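Local coordinates for SusD-like carbohydrate binding protein (Bacteroides vulgatus, PDB 3LEW) that probably binds carbohydrate at the outer membrane of the bacterium, as a member of the SusD family of nutrient-binding proteins, at residues E253-A259 / D340-V346; Y91-N95 / L124-Y129. One frame throughout, in Å; residues are numbered along the deposited sequence.

Contact 1: residues E253-A259 / D340-V346; sequences EWIWGHA and DIVLMRV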
loop_
_atom_site.group_PDB
_atom_site.type_symbol
_atom_site.label_atom_id
_atom_site.label_comp_id
_atom_site.label_asym_id
_atom_site.label_seq_id
_atom_site.Cartn_x
_atom_site.Cartn_y
_atom_site.Cartn_z
ATOM N N GLU A 253 13.679 9.828 3.424
ATOM C CA GLU A 253 12.891 9.560 2.229
ATOM C C GLU A 253 11.438 9.232 2.560
ATOM O O GLU A 253 10.566 9.206 1.681
ATOM C CB GLU A 253 13.543 8.423 1.418
ATOM C CG GLU A 253 13.223 8.563 -0.059
ATOM C CD GLU A 253 13.450 7.319 -0.881
ATOM O OE1 GLU A 253 14.625 6.872 -1.025
ATOM O OE2 GLU A 253 12.452 6.771 -1.400
ATOM N N TRP A 254 11.155 8.897 3.811
ATOM C CA TRP A 254 9.776 8.621 4.217
ATOM C C TRP A 254 9.041 9.942 4.359
ATOM O O TRP A 254 9.350 10.747 5.226
ATOM C CB TRP A 254 9.683 7.855 5.525
ATOM C CG TRP A 254 10.188 6.462 5.549
ATOM C CD1 TRP A 254 11.236 5.922 4.819
ATOM C CD2 TRP A 254 9.731 5.417 6.422
ATOM N NE1 TRP A 254 11.438 4.600 5.187
ATOM C CE2 TRP A 254 10.543 4.272 6.174
ATOM C CE3 TRP A 254 8.724 5.342 7.396
ATOM C CZ2 TRP A 254 10.380 3.089 6.874
ATOM C CZ3 TRP A 254 8.578 4.165 8.124
ATOM C CH2 TRP A 254 9.403 3.039 7.836
ATOM N N ILE A 255 8.035 10.127 3.521
ATOM C CA ILE A 255 7.132 11.267 3.600
ATOM C C ILE A 255 6.069 11.043 4.666
ATOM O O ILE A 255 5.713 11.966 5.388
ATOM C CB ILE A 255 6.458 11.484 2.241
ATOM C CG1 ILE A 255 7.532 11.856 1.200
ATOM C CG2 ILE A 255 5.410 12.579 2.327
ATOM C CD1 ILE A 255 6.994 11.898 -0.236
ATOM N N TRP A 256 5.625 9.795 4.806
ATOM C CA TRP A 256 4.517 9.475 5.666
ATOM C C TRP A 256 4.704 8.090 6.213
ATOM O O TRP A 256 5.002 7.145 5.457
ATOM C CB TRP A 256 3.216 9.528 4.842
ATOM C CG TRP A 256 1.930 9.736 5.579
ATOM C CD1 TRP A 256 1.733 10.406 6.760
ATOM C CD2 TRP A 256 0.621 9.441 5.080
ATOM N NE1 TRP A 256 0.393 10.500 7.046
ATOM C CE2 TRP A 256 -0.309 9.880 6.053
ATOM C CE3 TRP A 256 0.141 8.792 3.937
ATOM C CZ2 TRP A 256 -1.696 9.708 5.900
ATOM C CZ3 TRP A 256 -1.212 8.617 3.816
ATOM C CH2 TRP A 256 -2.108 9.065 4.788
ATOM N N GLY A 257 4.504 7.957 7.511
ATOM C CA GLY A 257 4.619 6.678 8.135
ATOM C C GLY A 257 4.142 6.668 9.571
ATOM O O GLY A 257 3.925 7.715 10.188
ATOM N N HIS A 258 4.002 5.482 10.120
ATOM C CA HIS A 258 3.437 5.283 11.469
ATOM C C HIS A 258 4.518 4.751 12.433
ATOM O O HIS A 258 5.029 3.637 12.266
ATOM C CB HIS A 258 2.238 4.336 11.376
ATOM C CG HIS A 258 1.566 4.030 12.673
ATOM N ND1 HIS A 258 0.980 4.995 13.455
ATOM C CD2 HIS A 258 1.352 2.848 13.303
ATOM C CE1 HIS A 258 0.457 4.419 14.531
ATOM N NE2 HIS A 258 0.654 3.120 14.455
ATOM N N ALA A 259 4.862 5.535 13.437
ATOM C CA ALA A 259 5.915 5.150 14.401
ATOM C C ALA A 259 5.372 4.121 15.394
ATOM O O ALA A 259 4.155 4.014 15.626
ATOM C CB ALA A 259 6.430 6.368 15.171
ATOM N N ASP A 340 8.554 0.372 12.472
ATOM C CA ASP A 340 7.640 1.398 11.982
ATOM C C ASP A 340 7.084 1.003 10.608
ATOM O O ASP A 340 7.704 0.256 9.857
ATOM C CB ASP A 340 8.305 2.784 11.891
ATOM C CG ASP A 340 8.788 3.333 13.250
ATOM O OD1 ASP A 340 8.530 2.715 14.330
ATOM O OD2 ASP A 340 9.441 4.429 13.242
ATOM N N ILE A 341 5.940 1.575 10.280
ATOM C CA ILE A 341 5.205 1.212 9.067
ATOM C C ILE A 341 5.280 2.356 8.042
ATOM O O ILE A 341 4.712 3.412 8.262
ATOM C CB ILE A 341 3.728 0.945 9.345
ATOM C CG1 ILE A 341 3.529 -0.047 10.504
ATOM C CG2 ILE A 341 3.045 0.410 8.056
ATOM C CD1 ILE A 341 4.247 -1.405 10.355
ATOM N N VAL A 342 5.959 2.109 6.941
ATOM C CA VAL A 342 6.064 3.107 5.851
ATOM C C VAL A 342 4.735 3.194 5.061
ATOM O O VAL A 342 4.139 2.176 4.742
ATOM C CB VAL A 342 7.259 2.807 4.919
ATOM C CG1 VAL A 342 7.089 1.489 4.175
ATOM C CG2 VAL A 342 7.445 3.952 3.876
ATOM N N LEU A 343 4.280 4.421 4.741
ATOM C CA LEU A 343 3.080 4.606 3.977
ATOM C C LEU A 343 3.371 5.330 2.635
ATOM O O LEU A 343 2.690 5.088 1.651
ATOM C CB LEU A 343 2.059 5.421 4.798
ATOM C CG LEU A 343 1.525 4.714 6.074
ATOM C CD1 LEU A 343 0.710 5.723 6.932
ATOM C CD2 LEU A 343 0.718 3.480 5.674
HETATM N N MSE A 344 4.393 6.168 2.595
HETATM C CA MSE A 344 4.701 6.931 1.369
HETATM C C MSE A 344 6.141 7.400 1.408
HETATM O O MSE A 344 6.554 7.995 2.408
HETATM C CB MSE A 344 3.776 8.133 1.199
HETATM C CG MSE A 344 3.955 8.782 -0.103
HETATM SE SE MSE A 344 2.437 10.036 -0.435
HETATM C CE MSE A 344 2.553 11.077 1.008
ATOM N N ARG A 345 6.895 7.141 0.329
ATOM C CA ARG A 345 8.265 7.605 0.189
ATOM C C ARG A 345 8.442 8.470 -1.057
ATOM O O ARG A 345 7.668 8.388 -2.032
ATOM C CB ARG A 345 9.210 6.406 0.056
ATOM C CG ARG A 345 9.129 5.475 1.184
ATOM C CD ARG A 345 10.292 4.480 1.109
ATOM N NE ARG A 345 10.129 3.422 0.110
ATOM C CZ ARG A 345 10.918 3.201 -0.938
ATOM N NH1 ARG A 345 11.950 3.989 -1.243
ATOM N NH2 ARG A 345 10.701 2.114 -1.681
ATOM N N VAL A 346 9.503 9.258 -1.046
ATOM C CA VAL A 346 9.818 10.103 -2.204
ATOM C C VAL A 346 10.016 9.264 -3.493
ATOM O O VAL A 346 9.618 9.702 -4.574
ATOM C CB VAL A 346 11.041 11.013 -1.958
ATOM C CG1 VAL A 346 11.243 12.002 -3.215
ATOM C CG2 VAL A 346 10.872 11.848 -0.642
#

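Contact 2: residues Y91-N95 / L124-Y129; sequences YRVIN and LRGFLY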
loop_
_atom_site.group_PDB
_atom_site.type_symbol
_atom_site.label_atom_id
_atom_site.label_comp_id
_atom_site.label_asym_id
_atom_site.label_seq_id
_atom_site.Cartn_x
_atom_site.Cartn_y
_atom_site.Cartn_z
ATOM N N TYR A 91 -14.672 3.085 7.203
ATOM C CA TYR A 91 -15.865 3.835 7.545
ATOM C C TYR A 91 -15.861 4.396 8.955
ATOM O O TYR A 91 -16.367 5.502 9.169
ATOM C CB TYR A 91 -17.169 3.056 7.213
ATOM C CG TYR A 91 -17.429 3.084 5.720
ATOM C CD1 TYR A 91 -17.934 4.221 5.103
ATOM C CD2 TYR A 91 -17.094 2.000 4.904
ATOM C CE1 TYR A 91 -18.130 4.286 3.752
ATOM C CE2 TYR A 91 -17.321 2.050 3.533
ATOM C CZ TYR A 91 -17.809 3.186 2.948
ATOM O OH TYR A 91 -18.022 3.246 1.571
ATOM N N ARG A 92 -15.261 3.696 9.921
ATOM C CA ARG A 92 -15.174 4.276 11.252
ATOM C C ARG A 92 -14.276 5.510 11.268
ATOM O O ARG A 92 -14.612 6.499 11.953
ATOM C CB ARG A 92 -14.777 3.243 12.301
ATOM C CG ARG A 92 -15.874 2.229 12.465
ATOM C CD ARG A 92 -15.606 1.272 13.572
ATOM N NE ARG A 92 -16.704 0.309 13.684
ATOM N N VAL A 93 -13.203 5.502 10.482
ATOM C CA VAL A 93 -12.237 6.614 10.492
ATOM C C VAL A 93 -12.763 7.757 9.618
ATOM O O VAL A 93 -12.678 8.934 10.011
ATOM C CB VAL A 93 -10.825 6.171 10.188
ATOM C CG1 VAL A 93 -9.824 7.381 10.246
ATOM C CG2 VAL A 93 -10.396 5.107 11.208
ATOM N N ILE A 94 -13.446 7.414 8.533
ATOM C CA ILE A 94 -14.215 8.449 7.800
ATOM C C ILE A 94 -15.186 9.145 8.739
ATOM O O ILE A 94 -15.358 10.375 8.688
ATOM C CB ILE A 94 -14.944 7.856 6.551
ATOM C CG1 ILE A 94 -13.946 7.581 5.410
ATOM C CG2 ILE A 94 -16.124 8.781 6.100
ATOM C CD1 ILE A 94 -14.528 6.681 4.245
ATOM N N ASN A 95 -15.882 8.384 9.593
ATOM C CA ASN A 95 -16.804 8.995 10.531
ATOM C C ASN A 95 -16.113 9.946 11.518
ATOM O O ASN A 95 -16.642 10.996 11.817
ATOM C CB ASN A 95 -17.569 7.939 11.318
ATOM C CG ASN A 95 -18.848 8.471 11.868
ATOM O OD1 ASN A 95 -19.601 9.159 11.171
ATOM N ND2 ASN A 95 -19.102 8.185 13.123
ATOM N N LEU A 124 -7.230 13.048 5.338
ATOM C CA LEU A 124 -7.402 11.666 5.824
ATOM C C LEU A 124 -8.651 11.051 5.207
ATOM O O LEU A 124 -8.633 9.894 4.773
ATOM C CB LEU A 124 -7.449 11.600 7.348
ATOM C CG LEU A 124 -7.538 10.187 8.004
ATOM C CD1 LEU A 124 -6.442 9.249 7.531
ATOM C CD2 LEU A 124 -7.509 10.319 9.512
ATOM N N ARG A 125 -9.729 11.819 5.165
ATOM C CA ARG A 125 -10.952 11.308 4.542
ATOM C C ARG A 125 -10.698 10.977 3.065
ATOM O O ARG A 125 -11.091 9.892 2.550
ATOM C CB ARG A 125 -12.100 12.277 4.701
ATOM C CG ARG A 125 -13.425 11.683 4.263
ATOM C CD ARG A 125 -14.585 12.652 4.476
ATOM N NE ARG A 125 -14.660 13.703 3.451
ATOM C CZ ARG A 125 -15.526 14.734 3.485
ATOM N NH1 ARG A 125 -16.342 14.914 4.511
ATOM N NH2 ARG A 125 -15.551 15.622 2.513
ATOM N N GLY A 126 -10.027 11.890 2.359
ATOM C CA GLY A 126 -9.670 11.644 0.969
ATOM C C GLY A 126 -8.822 10.399 0.765
ATOM O O GLY A 126 -9.007 9.625 -0.208
ATOM N N PHE A 127 -7.865 10.184 1.666
ATOM C CA PHE A 127 -7.027 8.980 1.647
ATOM C C PHE A 127 -7.848 7.691 1.784
ATOM O O PHE A 127 -7.555 6.696 1.105
ATOM C CB PHE A 127 -5.989 9.038 2.762
ATOM C CG PHE A 127 -5.133 7.791 2.898
ATOM C CD1 PHE A 127 -4.111 7.521 1.999
ATOM C CD2 PHE A 127 -5.310 6.921 3.930
ATOM C CE1 PHE A 127 -3.298 6.387 2.122
ATOM C CE2 PHE A 127 -4.505 5.791 4.038
ATOM C CZ PHE A 127 -3.499 5.553 3.155
ATOM N N LEU A 128 -8.870 7.729 2.635
ATOM C CA LEU A 128 -9.695 6.553 2.876
ATOM C C LEU A 128 -10.632 6.325 1.679
ATOM O O LEU A 128 -10.845 5.185 1.251
ATOM C CB LEU A 128 -10.441 6.634 4.207
ATOM C CG LEU A 128 -9.494 6.594 5.431
ATOM C CD1 LEU A 128 -10.286 6.978 6.735
ATOM C CD2 LEU A 128 -8.731 5.258 5.511
ATOM N N TYR A 129 -11.129 7.383 1.058
ATOM C CA TYR A 129 -11.895 7.190 -0.224
ATOM C C TYR A 129 -10.982 6.684 -1.359
ATOM O O TYR A 129 -11.423 5.936 -2.241
ATOM C CB TYR A 129 -12.695 8.422 -0.626
ATOM C CG TYR A 129 -13.950 8.587 0.203
ATOM C CD1 TYR A 129 -14.923 7.597 0.239
ATOM C CD2 TYR A 129 -14.141 9.720 1.010
ATOM C CE1 TYR A 129 -16.053 7.705 1.038
ATOM C CE2 TYR A 129 -15.294 9.853 1.804
ATOM C CZ TYR A 129 -16.232 8.819 1.840
ATOM O OH TYR A 129 -17.362 8.892 2.640
#

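Contact 1: residues E253-A259 / D340-V346
H258 and I341 exchange a pair of backbone hydrogen bonds, H258 N to I341 O at 2.9 Å and I341 N to H258 O, in a two-stranded antiparallel ribbon that two classic beta bulges interrupt. In the first bulge I255 and W256 both face M344, whose O takes the N-H of each; in the second L343 and M344 both face W256, and W256 O accepts both their N-H groups from the same face of its carbonyl plane. Beyond the bulges, V346 N closes the ribbon on E253 O in a bond lying in the carbonyl plane.

W254 lays its indole across V342. The valine CB sits 3.5 Å from the centroid of the six-membered ring, only 6° off its normal, a CH-pi contact, while D340 O lies at the ring's edge. G257 leaves room for this indole: a CB there would point to the V342 and W254 side of the ribbon and run into W254 CE3. The W256 ring goes to the other side, where L343 CD1 stands over one of its faces. Its NE1 is bonded to H198 O, and V204 and I208 of helix 202-215 pack against it.

Charge gathers at the V346 end. E253 OE2 meets R345 NH1 at 2.8 Å in a salt bridge whose hydrogen bond is weak, the carboxylate and guanidinium planes standing 44° apart. E401 and E405 also bind this guanidinium, whereas E253 OE1 turns to R376 and M237 N, a buried cluster in which R345 and R376 probably offset the charges of E253, E401 and E405. M344, a selenomethionine, bends at chi3 (56°) and brings CE to I255 CG2 at 3.5 Å, tighter than usual for two carbons.

Contact 2: residues Y91-N95 / L124-Y129
I94 sets its CD1 over one face of the Y129 ring, in an antiparallel helix pair of the alpha-helical SusD fold; the axes of the segments 91-95 and 124-129 approach to 9.4 Å, with 157° between their N-to-C directions. This is a CH-pi contact: the methyl lies 3.9 Å from the ring centroid, displaced toward the rim so that CZ is its nearest ring atom. It gets there because I94 CG1 lies opposite the carbonyl carbon (chi1 -75°) and the chain then runs extended to CD1. The second branch, CG2, is in van der Waals contact with the phenol oxygen, 3.7 Å from Y129 OH.

Beside this pair, the side chains of I94 and L128 lie alongside each other, pointing opposite ways, with I94 CG1 3.8 Å from L128 CB. L128 then sends CD1 to V93, where it touches both CB and CG1 at 3.6 Å. L124, one turn before L128, meets the same V93 methyl with its CD2, so CG1 is shared by two leucines.

Further out, helix 19-35 packs on the leucine side: Y32 touches V93, W30 touches L124, and L33 meets L128. Y129 is fixed by its hydroxyl, which is hydrogen-bonded to Y152 O, and by V173 and Q176 of helix 170-187, which pack against its side chain. An alanine here is likely to leave I94 CD1 without the ring face it rests on and Y152 O without its hydroxyl partner. R125, which brushes I94 with its aliphatic part, links the helix pair to helix 170-187: its NH1 is hydrogen-bonded to N98 OD1, and its NH2 forms a salt bridge with D180 OD1.

Contact 2 joins helices 81-103 and 111-135, and contact 1 is a short ribbon later in the sequence, yet the two meet directly although their centres are about 19 Å apart. The bridge is aromatic: W256 of contact 1 and F127 of contact 2 pack edge-to-face, with W256 CZ3 3.5 Å from F127 CE1. Helix 19-35 also spans both, since its W30 touches L343 in one and L124 in the other. Contact 1 lies nearer the middle of the chain, about 11 Å from its centre against about 16 Å for contact 2. Both are buried, and the W256-F127 contact and helix 19-35 join the ribbon to the helices.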